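Local atomic coordinates of tudor domain-containing protein 1 (Homo sapiens, PDB entry 5M9N), a protein that probably represses transposable elements through the piRNA pathway during spermatogenesis, and binds arginine-methylated partners such as Piwi proteins through its Tudor domains. Residues 83-88 with 102-107; 89-94 with 115-120. All coordinates share one frame; numbering follows the deposited sequence.

Interaction 1: residues 83-88 with 102-107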
loop_
_atom_site.group_PDB
_atom_site.type_symbol
_atom_site.label_atom_id
_atom_site.label_comp_id
_atom_site.label_asym_id
_atom_site.label_seq_id
_atom_site.Cartn_x
_atom_site.Cartn_y
_atom_site.Cartn_z
ATOM N N PRO A 83 -20.281 -1.162 -5.758
ATOM C CA PRO A 83 -19.732 -1.850 -4.597
ATOM C C PRO A 83 -20.062 -1.164 -3.279
ATOM O O PRO A 83 -20.301 0.058 -3.256
ATOM C CB PRO A 83 -18.229 -1.836 -4.885
ATOM C CG PRO A 83 -18.007 -0.628 -5.718
ATOM C CD PRO A 83 -19.225 -0.602 -6.612
ATOM N N ALA A 84 -20.067 -1.943 -2.200
ATOM C CA ALA A 84 -20.299 -1.441 -0.879
ATOM C C ALA A 84 -19.022 -0.931 -0.318
ATOM O O ALA A 84 -17.923 -1.347 -0.792
ATOM C CB ALA A 84 -20.877 -2.523 0.045
ATOM N N ILE A 85 -19.149 -0.060 0.706
ATOM C CA ILE A 85 -18.013 0.473 1.439
ATOM C C ILE A 85 -17.290 -0.699 2.037
ATOM O O ILE A 85 -17.904 -1.561 2.603
ATOM C CB ILE A 85 -18.362 1.510 2.539
ATOM C CG1 ILE A 85 -19.120 2.721 1.956
ATOM C CG2 ILE A 85 -17.104 1.941 3.308
ATOM C CD1 ILE A 85 -18.594 3.243 0.644
ATOM N N GLY A 86 -15.994 -0.756 1.801
ATOM C CA GLY A 86 -15.171 -1.861 2.249
ATOM C C GLY A 86 -15.033 -3.076 1.356
ATOM O O GLY A 86 -14.378 -4.020 1.730
ATOM N N ASP A 87 -15.658 -3.098 0.196
ATOM C CA ASP A 87 -15.529 -4.222 -0.679
ATOM C C ASP A 87 -14.135 -4.085 -1.313
ATOM O O ASP A 87 -13.610 -2.977 -1.439
ATOM C CB ASP A 87 -16.543 -4.195 -1.822
ATOM C CG ASP A 87 -17.907 -4.697 -1.407
ATOM O OD1 ASP A 87 -18.074 -5.110 -0.249
ATOM O OD2 ASP A 87 -18.749 -4.689 -2.311
ATOM N N ILE A 88 -13.576 -5.221 -1.708
ATOM C CA ILE A 88 -12.444 -5.209 -2.663
ATOM C C ILE A 88 -13.040 -5.337 -4.049
ATOM O O ILE A 88 -13.995 -6.074 -4.241
ATOM C CB ILE A 88 -11.463 -6.347 -2.377
ATOM C CG1 ILE A 88 -10.935 -6.249 -0.944
ATOM C CG2 ILE A 88 -10.246 -6.262 -3.305
ATOM C CD1 ILE A 88 -10.101 -5.010 -0.658
ATOM N N ALA A 102 -8.396 -2.937 -5.374
ATOM C CA ALA A 102 -8.692 -1.713 -4.704
ATOM C C ALA A 102 -9.822 -1.904 -3.678
ATOM O O ALA A 102 -10.729 -2.679 -3.913
ATOM C CB ALA A 102 -9.079 -0.650 -5.681
ATOM N N SER A 103 -9.654 -1.239 -2.543
ATOM C CA SER A 103 -10.669 -1.188 -1.464
ATOM C C SER A 103 -11.553 0.005 -1.672
ATOM O O SER A 103 -11.078 1.084 -1.860
ATOM C CB SER A 103 -9.946 -1.028 -0.150
ATOM O OG SER A 103 -10.840 -1.163 0.908
ATOM N N VAL A 104 -12.863 -0.185 -1.588
ATOM C CA VAL A 104 -13.803 0.935 -1.689
ATOM C C VAL A 104 -13.846 1.726 -0.381
ATOM O O VAL A 104 -14.302 1.192 0.613
ATOM C CB VAL A 104 -15.172 0.369 -2.034
ATOM C CG1 VAL A 104 -16.226 1.479 -2.133
ATOM C CG2 VAL A 104 -15.074 -0.438 -3.325
ATOM N N LEU A 105 -13.338 2.955 -0.344
ATOM C CA LEU A 105 -13.205 3.644 0.956
ATOM C C LEU A 105 -14.447 4.494 1.281
ATOM O O LEU A 105 -14.793 4.596 2.399
ATOM C CB LEU A 105 -11.957 4.504 1.049
ATOM C CG LEU A 105 -10.624 3.768 0.717
ATOM C CD1 LEU A 105 -9.523 4.776 0.727
ATOM C CD2 LEU A 105 -10.397 2.687 1.730
ATOM N N ALA A 106 -15.102 5.026 0.261
ATOM C CA ALA A 106 -16.171 6.020 0.406
ATOM C C ALA A 106 -16.689 6.352 -0.973
ATOM O O ALA A 106 -15.937 6.317 -1.979
ATOM C CB ALA A 106 -15.666 7.297 1.103
ATOM N N TYR A 107 -17.974 6.703 -1.056
ATOM C CA TYR A 107 -18.449 7.294 -2.290
ATOM C C TYR A 107 -18.165 8.785 -2.231
ATOM O O TYR A 107 -18.484 9.459 -1.225
ATOM C CB TYR A 107 -19.953 7.006 -2.511
ATOM C CG TYR A 107 -20.186 5.703 -3.180
ATOM C CD1 TYR A 107 -19.921 4.535 -2.523
ATOM C CD2 TYR A 107 -20.683 5.637 -4.479
ATOM C CE1 TYR A 107 -20.077 3.295 -3.148
ATOM C CE2 TYR A 107 -20.882 4.421 -5.114
ATOM C CZ TYR A 107 -20.552 3.237 -4.440
ATOM O OH TYR A 107 -20.763 1.986 -5.049
#
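Val104 pushes its two methyls under the bend of residues 83-88. CG2 meets CB of Pro83 at 3.8 Å, the two side chains crossing at about a right angle, while CG1, anti to the backbone N (chi1 179°), lies against the carbonyl O of Ala84 and CD1 of Ile85. The backbone of Val104 is gripped twice: its N gives a hydrogen bond to Asp87 O (2.9 Å), and its O takes one from Gly86 N (2.8 Å, N-H...O 163°). Ala84 to Asp87 form a type II beta turn, with Gly86 at the third position in a backbone conformation that suits glycine; the turn leads into the first strand of the Tudor barrel, where Ile88 and Ser103 make an antiparallel non-hydrogen-bonded pair. The Asp87 carboxylate reaches back over the turn, OD2 accepting Ala84 N from above its plane, and OD1 forms a salt bridge with Lys21. Farther along strand 102-107, beyond the classic bulge of Leu105 and Ala106 opposite Leu114, the Tyr107 hydroxyl donates to a lone pair of Pro83 O (2.7 Å). CD1 of Ile85 approaches the edge of that ring, 3.7 Å from Tyr107 CD1.

Interaction 2: residues 89-94 with 115-120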
loop_
_atom_site.group_PDB
_atom_site.type_symbol
_atom_site.label_atom_id
_atom_site.label_comp_id
_atom_site.label_asym_id
_atom_site.label_seq_id
_atom_site.Cartn_x
_atom_site.Cartn_y
_atom_site.Cartn_z
ATOM N N CYS A 89 -12.524 -4.604 -5.003
ATOM C CA CYS A 89 -12.933 -4.760 -6.403
ATOM C C CYS A 89 -11.701 -4.505 -7.284
ATOM O O CYS A 89 -10.589 -4.470 -6.755
ATOM C CB CYS A 89 -14.074 -3.803 -6.715
ATOM S SG CYS A 89 -13.674 -2.070 -6.612
ATOM N N CYS A 90 -11.886 -4.391 -8.593
ATOM C CA CYS A 90 -10.857 -3.935 -9.548
ATOM C C CYS A 90 -11.135 -2.478 -9.879
ATOM O O CYS A 90 -12.306 -2.063 -9.988
ATOM C CB CYS A 90 -10.839 -4.798 -10.804
ATOM S SG CYS A 90 -10.821 -6.570 -10.515
ATOM N N ALA A 91 -10.068 -1.688 -9.911
ATOM C CA ALA A 91 -10.069 -0.292 -10.261
ATOM C C ALA A 91 -9.010 -0.034 -11.338
ATOM O O ALA A 91 -7.864 -0.546 -11.223
ATOM C CB ALA A 91 -9.757 0.515 -9.047
ATOM N N GLN A 92 -9.374 0.756 -12.360
ATOM C CA GLN A 92 -8.440 1.108 -13.428
ATOM C C GLN A 92 -7.747 2.438 -13.108
ATOM O O GLN A 92 -8.376 3.509 -13.086
ATOM C CB GLN A 92 -9.258 1.206 -14.721
ATOM C CG GLN A 92 -8.487 1.230 -15.982
ATOM C CD GLN A 92 -9.391 1.241 -17.192
ATOM O OE1 GLN A 92 -10.624 1.438 -17.104
ATOM N NE2 GLN A 92 -8.803 1.101 -18.309
ATOM N N PHE A 93 -6.474 2.353 -12.790
ATOM C CA PHE A 93 -5.658 3.475 -12.335
ATOM C C PHE A 93 -5.626 4.569 -13.371
ATOM O O PHE A 93 -5.515 4.287 -14.549
ATOM C CB PHE A 93 -4.233 2.923 -12.017
ATOM C CG PHE A 93 -3.259 3.925 -11.438
ATOM C CD1 PHE A 93 -3.668 4.934 -10.566
ATOM C CD2 PHE A 93 -1.902 3.774 -11.691
ATOM C CE1 PHE A 93 -2.756 5.816 -10.015
ATOM C CE2 PHE A 93 -0.985 4.653 -11.156
ATOM C CZ PHE A 93 -1.398 5.663 -10.310
ATOM N N SER A 94 -5.793 5.827 -12.946
ATOM C CA SER A 94 -5.908 6.895 -13.914
ATOM C C SER A 94 -4.626 7.094 -14.743
ATOM O O SER A 94 -4.720 7.482 -15.891
ATOM C CB SER A 94 -6.242 8.225 -13.276
ATOM O OG SER A 94 -5.284 8.485 -12.296
ATOM N N VAL A 115 -10.983 5.216 -3.738
ATOM C CA VAL A 115 -10.486 3.856 -3.625
ATOM C C VAL A 115 -8.999 3.841 -3.173
ATOM O O VAL A 115 -8.282 4.759 -3.507
ATOM C CB VAL A 115 -10.612 3.024 -4.927
ATOM C CG1 VAL A 115 -12.088 2.909 -5.394
ATOM C CG2 VAL A 115 -9.698 3.533 -6.058
ATOM N N GLY A 116 -8.626 2.850 -2.381
ATOM C CA GLY A 116 -7.208 2.606 -1.996
ATOM C C GLY A 116 -6.633 1.414 -2.724
ATOM O O GLY A 116 -7.275 0.348 -2.791
ATOM N N TYR A 117 -5.468 1.595 -3.342
ATOM C CA TYR A 117 -4.840 0.502 -4.092
ATOM C C TYR A 117 -4.132 -0.391 -3.125
ATOM O O TYR A 117 -3.090 -0.007 -2.537
ATOM C CB TYR A 117 -3.907 1.036 -5.153
ATOM C CG TYR A 117 -4.657 1.747 -6.260
ATOM C CD1 TYR A 117 -5.381 1.039 -7.195
ATOM C CD2 TYR A 117 -4.728 3.139 -6.305
ATOM C CE1 TYR A 117 -6.079 1.678 -8.193
ATOM C CE2 TYR A 117 -5.429 3.772 -7.293
ATOM C CZ TYR A 117 -6.148 3.042 -8.228
ATOM O OH TYR A 117 -6.829 3.699 -9.251
ATOM N N VAL A 118 -4.705 -1.564 -2.900
ATOM C CA VAL A 118 -4.288 -2.361 -1.747
ATOM C C VAL A 118 -2.885 -3.025 -1.916
ATOM O O VAL A 118 -2.273 -3.531 -0.984
ATOM C CB VAL A 118 -5.273 -3.465 -1.427
ATOM C CG1 VAL A 118 -6.556 -2.871 -0.910
ATOM C CG2 VAL A 118 -5.501 -4.413 -2.602
ATOM N N ASP A 119 -2.412 -3.015 -3.101
ATOM C CA ASP A 119 -1.049 -3.584 -3.362
ATOM C C ASP A 119 0.038 -2.552 -3.457
ATOM O O ASP A 119 1.275 -2.927 -3.588
ATOM C CB ASP A 119 -1.161 -4.388 -4.625
ATOM C CG ASP A 119 -1.967 -5.618 -4.439
ATOM O OD1 ASP A 119 -1.763 -6.365 -3.417
ATOM O OD2 ASP A 119 -2.747 -5.869 -5.371
ATOM N N TYR A 120 -0.338 -1.270 -3.344
ATOM C CA TYR A 120 0.580 -0.162 -3.603
ATOM C C TYR A 120 0.523 0.891 -2.549
ATOM O O TYR A 120 1.559 1.491 -2.247
ATOM C CB TYR A 120 0.401 0.482 -5.016
ATOM C CG TYR A 120 0.799 -0.429 -6.096
ATOM C CD1 TYR A 120 -0.078 -1.406 -6.548
ATOM C CD2 TYR A 120 2.081 -0.369 -6.658
ATOM C CE1 TYR A 120 0.274 -2.306 -7.489
ATOM C CE2 TYR A 120 2.480 -1.301 -7.618
ATOM C CZ TYR A 120 1.564 -2.248 -8.037
ATOM O OH TYR A 120 1.839 -3.222 -8.944
#
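Ala91 and Val115 have the nearest CA atoms, 7.8 Å apart, on short strand segments that run almost perpendicular (89°) with their axes 8.8 Å from each other. No hydrogen bond joins the segments; the gap is bridged by side chains, Tyr117 also touching the backbone of Phe93. CB of Ala91 points toward 115-120, where it lies 4.2 Å from CG2 of Val115 and 4.0 Å from CE1 of Tyr117. The Tyr117 side chain reaches across to Phe93, its CG anti to its own carbonyl carbon (chi1 -68°). Its hydroxyl comes to rest 3.3 Å from Phe93 CA, a van der Waals approach; the polar partner of Tyr117 OH is OE2 of Glu124, whose OE1 bonds Ser94 OG, so one carboxylate holds both sides of the contact. CG of Phe93 is anti to the backbone N, and the ring stands beside the phenol end: CD1 is 3.9 Å from Tyr117 CE2, the centroids are 5.3 Å apart and the planes make 67°. Both rings, together with Tyr120, pack on a modified side chain of the bound symmetrically dimethylated E2F peptide, consistent with the aromatic cage by which Tudor domains read methylarginine. Leu126 of strand 123-127 touches Ala91, Val115 and Tyr117, and Ala102 of strand 99-109 packs on Ala91. Away from this core, Cys90 rests on Leu68 and Cys72 of helix 58-73, while Tyr120 meets Leu61 of the same helix and the ring of Tyr100.

After helix 58-73 the chain enters residues 83-88, turns, and runs straight into 89-94, so the first halves of both contacts are consecutive. It returns as 102-107, closing interaction 1 over 13 intervening residues, then doubles back once more to 115-120, closing interaction 2 over 20. The two loops therefore cross: the second begins inside the first and ends beyond it. Strand 99-109 lies between strands 88-92 and 112-117 in the antiparallel sheet and probably hydrogen-bonds to both, through Ala102 O with Cys89 N and Ser103 N with Gly116 O. Interaction 1 joins the entry turn to this middle strand, while interaction 2 spans the interior of the Tudor barrel, reaching the peptide-binding end.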